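PDB 4OVS: TRAP dicarboxylate transporter, DctP subunit from Sulfurospirillum deleyianum, which probably captures succinate and related dicarboxylates in the periplasm and hands them to the membrane components of a TRAP transporter. Local coordinates for residues 37-45 against 266-274; 211-221 against 274-285. All blocks are in the same frame, centred on the assembly; numbering follows the deposited sequence. Where two conformers were deposited one is given.

Contact 1: 37-45 against 266-274; sequences NTPKGKGAD and YERKEAALD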
loop_
_atom_site.group_PDB
_atom_site.type_symbol
_atom_site.label_atom_id
_atom_site.label_comp_id
_atom_site.label_asym_id
_atom_site.label_seq_id
_atom_site.Cartn_x
_atom_site.Cartn_y
_atom_site.Cartn_z
ATOM N N ASN A 37 -1.485 5.908 -13.185
ATOM C CA ASN A 37 -0.195 5.543 -13.779
ATOM C C ASN A 37 0.630 4.543 -12.968
ATOM O O ASN A 37 1.733 4.203 -13.374
ATOM C CB ASN A 37 0.636 6.823 -13.989
ATOM C CG ASN A 37 -0.004 7.768 -14.976
ATOM O OD1 ASN A 37 -0.442 7.343 -16.043
ATOM N ND2 ASN A 37 -0.078 9.062 -14.623
ATOM N N THR A 38 0.135 4.110 -11.809
ATOM C CA THR A 38 0.837 3.153 -10.973
ATOM C C THR A 38 0.419 1.738 -11.421
ATOM O O THR A 38 -0.613 1.569 -12.072
ATOM C CB THR A 38 0.483 3.305 -9.491
ATOM O OG1 THR A 38 -0.949 3.215 -9.310
ATOM C CG2 THR A 38 0.971 4.625 -8.879
ATOM N N PRO A 39 1.174 0.708 -11.042
ATOM C CA PRO A 39 0.681 -0.678 -11.214
ATOM C C PRO A 39 -0.753 -0.933 -10.670
ATOM O O PRO A 39 -1.568 -1.511 -11.351
ATOM C CB PRO A 39 1.698 -1.493 -10.436
ATOM C CG PRO A 39 2.982 -0.681 -10.614
ATOM C CD PRO A 39 2.554 0.744 -10.510
ATOM N N LYS A 40 -1.043 -0.459 -9.474
ATOM C CA LYS A 40 -2.383 -0.561 -8.865
ATOM C C LYS A 40 -3.455 0.126 -9.678
ATOM O O LYS A 40 -4.546 -0.366 -9.818
ATOM C CB LYS A 40 -2.350 0.037 -7.475
ATOM C CG LYS A 40 -3.667 0.169 -6.856
ATOM C CD LYS A 40 -3.564 0.645 -5.391
ATOM C CE LYS A 40 -4.877 1.148 -4.853
ATOM N NZ LYS A 40 -4.758 1.468 -3.411
ATOM N N GLY A 41 -3.144 1.295 -10.191
ATOM C CA GLY A 41 -4.087 2.008 -11.022
ATOM C C GLY A 41 -4.307 1.349 -12.364
ATOM O O GLY A 41 -5.440 1.321 -12.879
ATOM N N LYS A 42 -3.219 0.875 -12.966
ATOM C CA LYS A 42 -3.270 0.131 -14.255
ATOM C C LYS A 42 -4.039 -1.164 -14.047
ATOM O O LYS A 42 -4.834 -1.566 -14.881
ATOM C CB LYS A 42 -1.870 -0.140 -14.783
ATOM C CG LYS A 42 -1.106 1.095 -15.180
ATOM C CD LYS A 42 0.318 0.714 -15.745
ATOM C CE LYS A 42 1.060 1.930 -16.197
ATOM N NZ LYS A 42 2.488 1.550 -16.502
ATOM N N GLY A 43 -3.842 -1.783 -12.895
ATOM C CA GLY A 43 -4.582 -2.995 -12.539
ATOM C C GLY A 43 -6.094 -2.774 -12.437
ATOM O O GLY A 43 -6.905 -3.598 -12.900
ATOM N N ALA A 44 -6.506 -1.675 -11.804
ATOM C CA ALA A 44 -7.929 -1.377 -11.681
ATOM C C ALA A 44 -8.554 -1.158 -13.072
ATOM O O ALA A 44 -9.624 -1.667 -13.357
ATOM C CB ALA A 44 -8.158 -0.126 -10.803
ATOM N N ASP A 45 -7.857 -0.395 -13.931
ATOM C CA ASP A 45 -8.324 -0.086 -15.292
ATOM C C ASP A 45 -8.363 -1.335 -16.173
ATOM O O ASP A 45 -9.280 -1.524 -16.988
ATOM C CB ASP A 45 -7.441 0.995 -15.951
ATOM C CG ASP A 45 -7.757 2.423 -15.463
ATOM O OD1 ASP A 45 -8.868 2.673 -14.923
ATOM O OD2 ASP A 45 -6.881 3.304 -15.719
ATOM N N TYR A 266 -1.825 -9.434 -13.945
ATOM C CA TYR A 266 -1.322 -8.289 -14.702
ATOM C C TYR A 266 -0.720 -7.228 -13.773
ATOM O O TYR A 266 0.365 -6.726 -14.009
ATOM C CB TYR A 266 -2.446 -7.689 -15.525
ATOM C CG TYR A 266 -2.069 -6.382 -16.129
ATOM C CD1 TYR A 266 -1.136 -6.332 -17.138
ATOM C CD2 TYR A 266 -2.648 -5.205 -15.708
ATOM C CE1 TYR A 266 -0.758 -5.121 -17.716
ATOM C CE2 TYR A 266 -2.292 -3.990 -16.274
ATOM C CZ TYR A 266 -1.350 -3.959 -17.279
ATOM O OH TYR A 266 -0.946 -2.781 -17.859
ATOM N N GLU A 267 -1.426 -6.898 -12.707
ATOM C CA GLU A 267 -0.914 -5.954 -11.720
ATOM C C GLU A 267 0.420 -6.344 -11.156
ATOM O O GLU A 267 1.282 -5.490 -11.004
ATOM C CB GLU A 267 -1.906 -5.737 -10.580
ATOM C CG GLU A 267 -1.632 -4.584 -9.728
ATOM C CD GLU A 267 -0.622 -4.779 -8.580
ATOM O OE1 GLU A 267 -0.300 -5.935 -8.175
ATOM O OE2 GLU A 267 -0.164 -3.701 -8.063
ATOM N N ARG A 268 0.615 -7.620 -10.857
ATOM C CA ARG A 268 1.852 -8.020 -10.227
ATOM C C ARG A 268 3.021 -7.949 -11.236
ATOM O O ARG A 268 4.146 -7.711 -10.839
ATOM C CB ARG A 268 1.771 -9.362 -9.549
ATOM C CG ARG A 268 0.682 -9.481 -8.487
ATOM C CD ARG A 268 0.626 -10.918 -7.995
ATOM N NE ARG A 268 -0.255 -11.093 -6.846
ATOM C CZ ARG A 268 -0.289 -12.193 -6.089
ATOM N NH1 ARG A 268 0.523 -13.207 -6.335
ATOM N NH2 ARG A 268 -1.135 -12.289 -5.078
ATOM N N LYS A 269 2.744 -8.136 -12.525
ATOM C CA LYS A 269 3.766 -8.005 -13.558
ATOM C C LYS A 269 4.177 -6.522 -13.667
ATOM O O LYS A 269 5.355 -6.210 -13.640
ATOM C CB LYS A 269 3.227 -8.592 -14.878
ATOM C CG LYS A 269 3.168 -10.139 -14.881
ATOM C CD LYS A 269 2.384 -10.632 -16.109
ATOM C CE LYS A 269 2.110 -12.101 -16.101
ATOM N NZ LYS A 269 3.310 -12.933 -16.185
ATOM N N GLU A 270 3.199 -5.609 -13.686
ATOM C CA GLU A 270 3.482 -4.202 -13.760
ATOM C C GLU A 270 4.286 -3.789 -12.529
ATOM O O GLU A 270 5.209 -3.014 -12.621
ATOM C CB GLU A 270 2.196 -3.368 -13.865
ATOM C CG GLU A 270 1.527 -3.395 -15.259
ATOM C CD GLU A 270 2.270 -2.578 -16.340
ATOM O OE1 GLU A 270 1.860 -2.676 -17.517
ATOM O OE2 GLU A 270 3.228 -1.829 -16.035
ATOM N N ALA A 271 3.967 -4.352 -11.381
ATOM C CA ALA A 271 4.710 -3.997 -10.167
ATOM C C ALA A 271 6.135 -4.501 -10.166
ATOM O O ALA A 271 6.971 -3.841 -9.574
ATOM C CB ALA A 271 4.010 -4.438 -8.915
ATOM N N ALA A 272 6.429 -5.642 -10.809
ATOM C CA ALA A 272 7.792 -6.110 -10.933
ATOM C C ALA A 272 8.690 -5.106 -11.722
ATOM O O ALA A 272 9.808 -4.830 -11.335
ATOM C CB ALA A 272 7.796 -7.498 -11.572
ATOM N N LEU A 273 8.191 -4.598 -12.840
ATOM C CA LEU A 273 8.842 -3.555 -13.616
ATOM C C LEU A 273 9.036 -2.228 -12.900
ATOM O O LEU A 273 9.851 -1.364 -13.323
ATOM C CB LEU A 273 7.992 -3.285 -14.862
ATOM C CG LEU A 273 7.882 -4.432 -15.870
ATOM C CD1 LEU A 273 6.774 -4.199 -16.858
ATOM C CD2 LEU A 273 9.210 -4.651 -16.607
ATOM N N ASP A 274 8.262 -1.994 -11.859
ATOM C CA ASP A 274 8.019 -0.621 -11.424
ATOM C C ASP A 274 9.218 0.055 -10.756
ATOM O O ASP A 274 9.447 1.241 -10.975
ATOM C CB ASP A 274 6.807 -0.593 -10.485
ATOM C CG ASP A 274 6.202 0.793 -10.337
ATOM O OD1 ASP A 274 5.868 1.415 -11.368
ATOM O OD2 ASP A 274 6.018 1.221 -9.175
HETATM O O HOH W 1 2.104 -0.436 -19.047
#

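Contact 2: 211-221 against 274-285; sequences LSNFYTKKFNE and DDEDMLAKISEY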
loop_
_atom_site.group_PDB
_atom_site.type_symbol
_atom_site.label_atom_id
_atom_site.label_comp_id
_atom_site.label_asym_id
_atom_site.label_seq_id
_atom_site.Cartn_x
_atom_site.Cartn_y
_atom_site.Cartn_z
ATOM N N LEU A 211 8.343 3.632 -4.428
ATOM C CA LEU A 211 8.778 4.566 -5.486
ATOM C C LEU A 211 7.628 4.930 -6.397
ATOM O O LEU A 211 7.577 6.037 -6.952
ATOM C CB LEU A 211 9.947 3.981 -6.308
ATOM C CG LEU A 211 11.249 3.814 -5.544
ATOM C CD1 LEU A 211 12.389 3.422 -6.501
ATOM C CD2 LEU A 211 11.603 5.099 -4.795
ATOM N N SER A 212 6.675 4.014 -6.515
ATOM C CA SER A 212 5.509 4.197 -7.364
ATOM C C SER A 212 4.708 5.443 -6.940
ATOM O O SER A 212 4.451 6.352 -7.721
ATOM C CB SER A 212 4.628 2.927 -7.239
ATOM O OG SER A 212 4.175 2.739 -5.866
ATOM N N ASN A 213 4.333 5.500 -5.676
ATOM C CA ASN A 213 3.608 6.654 -5.160
ATOM C C ASN A 213 4.480 7.922 -5.054
ATOM O O ASN A 213 4.004 9.032 -5.295
ATOM C CB ASN A 213 3.015 6.327 -3.803
ATOM C CG ASN A 213 1.856 5.362 -3.892
ATOM O OD1 ASN A 213 1.221 5.192 -4.943
ATOM N ND2 ASN A 213 1.543 4.747 -2.776
ATOM N N PHE A 214 5.741 7.745 -4.698
ATOM C CA PHE A 214 6.669 8.854 -4.537
ATOM C C PHE A 214 6.728 9.708 -5.800
ATOM O O PHE A 214 6.672 10.914 -5.715
ATOM C CB PHE A 214 8.058 8.336 -4.167
ATOM C CG PHE A 214 9.021 9.395 -3.742
ATOM C CD1 PHE A 214 8.916 9.988 -2.503
ATOM C CD2 PHE A 214 10.064 9.762 -4.576
ATOM C CE1 PHE A 214 9.814 10.985 -2.103
ATOM C CE2 PHE A 214 10.972 10.766 -4.194
ATOM C CZ PHE A 214 10.852 11.367 -2.957
ATOM N N TYR A 215 6.795 9.095 -6.972
ATOM C CA TYR A 215 6.922 9.882 -8.204
ATOM C C TYR A 215 5.589 10.299 -8.815
ATOM O O TYR A 215 5.406 11.439 -9.188
ATOM C CB TYR A 215 7.777 9.129 -9.235
ATOM C CG TYR A 215 8.009 9.866 -10.522
ATOM C CD1 TYR A 215 9.058 10.747 -10.644
ATOM C CD2 TYR A 215 7.195 9.674 -11.608
ATOM C CE1 TYR A 215 9.290 11.452 -11.835
ATOM C CE2 TYR A 215 7.414 10.364 -12.809
ATOM C CZ TYR A 215 8.466 11.236 -12.906
ATOM O OH TYR A 215 8.691 11.910 -14.068
ATOM N N THR A 216 4.653 9.377 -8.917
ATOM C CA THR A 216 3.353 9.643 -9.520
ATOM C C THR A 216 2.520 10.675 -8.783
ATOM O O THR A 216 1.698 11.326 -9.416
ATOM C CB THR A 216 2.499 8.397 -9.692
ATOM O OG1 THR A 216 2.221 7.811 -8.413
ATOM C CG2 THR A 216 3.233 7.395 -10.604
ATOM N N LYS A 217 2.758 10.882 -7.483
ATOM C CA LYS A 217 2.065 11.917 -6.764
ATOM C C LYS A 217 2.920 13.138 -6.558
ATOM O O LYS A 217 2.511 14.011 -5.838
ATOM C CB LYS A 217 1.613 11.471 -5.385
ATOM C CG LYS A 217 0.695 10.314 -5.393
ATOM C CD LYS A 217 -0.643 10.648 -6.103
ATOM C CE LYS A 217 -1.551 11.532 -5.317
ATOM N NZ LYS A 217 -2.829 11.586 -6.051
ATOM N N LYS A 218 4.122 13.160 -7.148
ATOM C CA LYS A 218 5.006 14.307 -7.153
ATOM C C LYS A 218 5.568 14.628 -5.802
ATOM O O LYS A 218 5.951 15.766 -5.547
ATOM C CB LYS A 218 4.329 15.501 -7.780
ATOM C CG LYS A 218 3.706 15.100 -9.109
ATOM C CD LYS A 218 3.492 16.276 -10.017
ATOM C CE LYS A 218 2.601 15.898 -11.202
ATOM N NZ LYS A 218 3.203 14.829 -12.068
ATOM N N PHE A 219 5.662 13.612 -4.945
ATOM C CA PHE A 219 6.262 13.826 -3.624
ATOM C C PHE A 219 7.739 14.183 -3.817
ATOM O O PHE A 219 8.355 14.870 -2.984
ATOM C CB PHE A 219 6.179 12.584 -2.779
ATOM C CG PHE A 219 4.760 12.155 -2.400
ATOM C CD1 PHE A 219 3.674 13.023 -2.458
ATOM C CD2 PHE A 219 4.536 10.850 -1.963
ATOM C CE1 PHE A 219 2.412 12.596 -2.053
ATOM C CE2 PHE A 219 3.277 10.409 -1.557
ATOM C CZ PHE A 219 2.212 11.273 -1.627
ATOM N N ASN A 220 8.307 13.687 -4.916
ATOM C CA ASN A 220 9.674 14.047 -5.294
ATOM C C ASN A 220 9.881 15.554 -5.460
ATOM O O ASN A 220 10.982 16.055 -5.255
ATOM C CB ASN A 220 10.083 13.348 -6.576
ATOM C CG ASN A 220 9.186 13.678 -7.735
ATOM O OD1 ASN A 220 7.966 13.456 -7.690
ATOM N ND2 ASN A 220 9.777 14.199 -8.793
ATOM N N GLU A 221 8.829 16.275 -5.833
ATOM C CA GLU A 221 8.938 17.697 -6.080
ATOM C C GLU A 221 8.865 18.486 -4.796
ATOM O O GLU A 221 9.201 19.678 -4.765
ATOM C CB GLU A 221 7.866 18.147 -7.089
ATOM C CG GLU A 221 8.048 17.405 -8.372
ATOM C CD GLU A 221 7.157 17.887 -9.486
ATOM O OE1 GLU A 221 7.378 17.477 -10.655
ATOM O OE2 GLU A 221 6.235 18.642 -9.187
ATOM N N ASP A 274 8.262 -1.994 -11.859
ATOM C CA ASP A 274 8.019 -0.621 -11.424
ATOM C C ASP A 274 9.218 0.055 -10.756
ATOM O O ASP A 274 9.447 1.241 -10.975
ATOM C CB ASP A 274 6.807 -0.593 -10.485
ATOM C CG ASP A 274 6.202 0.793 -10.337
ATOM O OD1 ASP A 274 5.868 1.415 -11.368
ATOM O OD2 ASP A 274 6.018 1.221 -9.175
ATOM N N ASP A 275 9.987 -0.670 -9.938
ATOM C CA ASP A 275 11.058 -0.033 -9.176
ATOM C C ASP A 275 12.137 0.508 -10.114
ATOM O O ASP A 275 12.661 1.597 -9.897
ATOM C CB ASP A 275 11.682 -0.991 -8.151
ATOM C CG ASP A 275 10.967 -1.001 -6.785
ATOM O OD1 ASP A 275 10.005 -0.223 -6.549
ATOM O OD2 ASP A 275 11.376 -1.822 -5.913
ATOM N N GLU A 276 12.467 -0.250 -11.159
ATOM C CA GLU A 276 13.508 0.151 -12.084
ATOM C C GLU A 276 13.043 1.372 -12.854
ATOM O O GLU A 276 13.766 2.355 -12.952
ATOM C CB GLU A 276 13.898 -0.970 -13.048
ATOM C CG GLU A 276 15.059 -0.612 -13.970
ATOM C CD GLU A 276 14.662 0.221 -15.191
ATOM O OE1 GLU A 276 13.542 0.062 -15.734
ATOM O OE2 GLU A 276 15.504 1.038 -15.628
ATOM N N ASP A 277 11.823 1.305 -13.379
ATOM C CA ASP A 277 11.266 2.436 -14.105
ATOM C C ASP A 277 11.195 3.697 -13.221
ATOM O O ASP A 277 11.588 4.767 -13.636
ATOM C CB ASP A 277 9.873 2.065 -14.603
ATOM C CG ASP A 277 9.254 3.129 -15.479
ATOM O OD1 ASP A 277 10.008 3.904 -16.114
ATOM O OD2 ASP A 277 8.002 3.175 -15.546
HETATM N N MSE A 278 10.655 3.570 -12.006
HETATM C CA MSE A 278 10.450 4.738 -11.146
HETATM C C MSE A 278 11.812 5.315 -10.708
HETATM O O MSE A 278 11.980 6.547 -10.576
HETATM C CB MSE A 278 9.571 4.340 -9.950
HETATM C CG MSE A 278 8.167 3.958 -10.378
HETATM SE SE MSE A 278 7.275 5.600 -11.039
HETATM C CE MSE A 278 6.922 5.176 -12.918
ATOM N N LEU A 279 12.810 4.442 -10.516
ATOM C CA LEU A 279 14.091 4.928 -10.002
ATOM C C LEU A 279 14.755 5.730 -11.122
ATOM O O LEU A 279 15.271 6.802 -10.898
ATOM C CB LEU A 279 14.972 3.820 -9.473
ATOM C CG LEU A 279 16.372 4.206 -8.971
ATOM C CD1 LEU A 279 16.260 5.161 -7.831
ATOM C CD2 LEU A 279 17.151 2.978 -8.546
ATOM N N ALA A 280 14.620 5.277 -12.353
ATOM C CA ALA A 280 15.138 6.059 -13.474
ATOM C C ALA A 280 14.471 7.445 -13.547
ATOM O O ALA A 280 15.123 8.453 -13.784
ATOM C CB ALA A 280 14.930 5.316 -14.759
ATOM N N LYS A 281 13.164 7.506 -13.364
ATOM C CA LYS A 281 12.475 8.800 -13.480
ATOM C C LYS A 281 12.829 9.745 -12.332
ATOM O O LYS A 281 13.035 10.962 -12.520
ATOM C CB LYS A 281 10.962 8.587 -13.564
ATOM C CG LYS A 281 10.457 8.044 -14.895
ATOM C CD LYS A 281 9.000 7.576 -14.740
ATOM C CE LYS A 281 8.367 6.987 -16.026
ATOM N NZ LYS A 281 8.620 7.870 -17.192
ATOM N N ILE A 282 12.899 9.206 -11.123
ATOM C CA ILE A 282 13.294 10.017 -9.981
ATOM C C ILE A 282 14.742 10.521 -10.137
ATOM O O ILE A 282 15.056 11.679 -9.821
ATOM C CB ILE A 282 13.050 9.220 -8.706
ATOM C CG1 ILE A 282 11.568 8.968 -8.593
ATOM C CG2 ILE A 282 13.592 9.916 -7.445
ATOM C CD1 ILE A 282 11.258 7.862 -7.739
ATOM N N SER A 283 15.617 9.666 -10.661
ATOM C CA SER A 283 17.021 10.009 -10.866
ATOM C C SER A 283 17.203 11.103 -11.896
ATOM O O SER A 283 18.001 12.017 -11.691
ATOM C CB SER A 283 17.792 8.754 -11.287
ATOM O OG SER A 283 17.877 7.848 -10.202
ATOM N N GLU A 284 16.449 11.028 -12.986
ATOM C CA GLU A 284 16.521 12.054 -13.998
ATOM C C GLU A 284 16.007 13.393 -13.431
ATOM O O GLU A 284 16.592 14.462 -13.671
ATOM C CB GLU A 284 15.719 11.649 -15.228
ATOM C CG GLU A 284 15.860 12.649 -16.368
ATOM C CD GLU A 284 16.915 12.250 -17.429
ATOM O OE1 GLU A 284 18.086 11.997 -17.039
ATOM O OE2 GLU A 284 16.589 12.233 -18.654
ATOM N N TYR A 285 14.939 13.327 -12.650
ATOM C CA TYR A 285 14.389 14.515 -12.017
ATOM C C TYR A 285 15.431 15.171 -11.082
ATOM O O TYR A 285 15.571 16.407 -11.025
ATOM C CB TYR A 285 13.109 14.177 -11.246
ATOM C CG TYR A 285 12.788 15.271 -10.293
ATOM C CD1 TYR A 285 12.156 16.426 -10.720
ATOM C CD2 TYR A 285 13.187 15.192 -8.976
ATOM C CE1 TYR A 285 11.885 17.496 -9.834
ATOM C CE2 TYR A 285 12.938 16.222 -8.100
ATOM C CZ TYR A 285 12.319 17.376 -8.533
ATOM O OH TYR A 285 12.086 18.382 -7.623
HETATM O O HOH W 2 9.572 0.895 -4.073
HETATM O O HOH W 3 7.282 1.040 -6.613
HETATM O O HOH W 4 11.690 12.152 -14.527
HETATM O O HOH W 5 12.611 18.326 -5.018
#

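Contact 1: 37-45 against 266-274
Pro39, at the first turn of helix 39-54, sits as a knob in a hole formed by Glu267, Glu270, Ala271 and Asp274 of the long helix 253-289, the helix that runs along both lobes in TRAP solute-binding proteins. The two short segments run close to antiparallel, at 156°, with their axes 8.5 Å apart at the nearest point.

The apolar part of the contact is the proline ring. Its CB lies 4.0 Å from Ala271 CB, while CG and CD meet the Asp274 carboxylate, with CD 3.5 Å from Asp274 OD1; the two side chains cross at about a right angle. One turn on, Gly43 lets the backbones close up, its CA being 4.8 Å from Glu267 CA. There is little room for a CB here beside Glu267 CG. With CG anti to the backbone N (chi1 -166°), Glu267 brings CG 3.5 Å from Pro39 O; the bend at chi2 then turns the carboxylate, with OE2 beside Pro39 CB and OE1 accepting from the backbone N of Asp144.

The one salt bridge lies on the partly exposed flank. The extended Lys42 chain crosses Glu270, and its NZ forms a salt bridge with Glu270 OE2, at 3.5 Å a weak hydrogen bond. A water links the same NZ to Glu270 OE1, which also takes a weak hydrogen bond from Tyr266 OH at 2.8 Å, so both carboxylate oxygens have partners. Lys42 O faces the edge of the Tyr266 ring.

Lys40 points to the other side of its helix, where NZ hydrogen-bonds to the bound succinate and to Met88 O. The start of this helix is N-capped by Thr38, whose OG1 accepts from Gly41 N at 3.0 Å with an N-H...O angle of 154°.

Contact 2: 211-221 against 274-285
The short helix 211-216, which carries the succinate-binding residue Asn213, packs against the later turns of helix 253-289 with Leu211 as a knob among Asp275, Met278, Leu279 and Ile282. Leu211 CB lies 3.7 Å from Met278 CB, and its two methyls diverge: CD1 goes to Leu279 CB, CD2 to Ile282 CD1 at 4.1 Å. That same Ile282 methyl meets the edge of the Phe214 ring.

Tyr215 comes next. With CG anti to the backbone N (chi1 -178°), its ring reaches out across Lys281, whose CB stands 3.8 Å from the ring centroid and 18° off the normal, a CH-pi contact over one face. Lys281 CD continues along the ring to CE2. Met278 SE, a selenomethionine atom, approaches obliquely, 5.1 Å from the centroid and 55° off the normal, in a Met-aromatic contact. A water 3.0 Å from Tyr215 OH is also bonded to Lys281 O. A leucine in place of Tyr215 would probably leave the Lys281 methylenes without their flat partner and this water without its hydroxyl.

In the fold, this packing joins the helix bearing Asn213 to the long helix typical of TRAP binding proteins; on its far side Asn213 ND2 bonds to succinate. Near the ligand end the join is wet: one water lies between Leu211 N and Asp275 OD1, and a second lies within hydrogen-bonding distance of that carboxylate and of Asp274 OD2, and accepts weakly from Ser212 N.

At the other end Asn220 stands over the Tyr285 ring. Its ND2 is 3.5 Å from Tyr285 CG, above the ring centre, with the amide almost perpendicular to the ring. In the ring plane, a further water joins Tyr285 OH, at 2.7 Å, to Asn220 O.

Overall arrangement
Contacts 1 and 2 lie in succession along helix 253-289, their centres 14 Å apart and Asp274 common to both. Along the chain their segments alternate: 37-45, 211-221, 266-274, then 274-285, so two distant parts of the sequence are laid side by side on one long helix. Those two parts also touch directly, Thr38 CG2 lying 3.5 Å from Thr216 OG1. Each brings a residue to the same succinate, Lys40 from helix 39-54 in contact 1 and Asn213 from helix 211-216 in contact 2. The shared helix thus backs two elements of the dicarboxylate site, consistent with its spanning both lobes in this family.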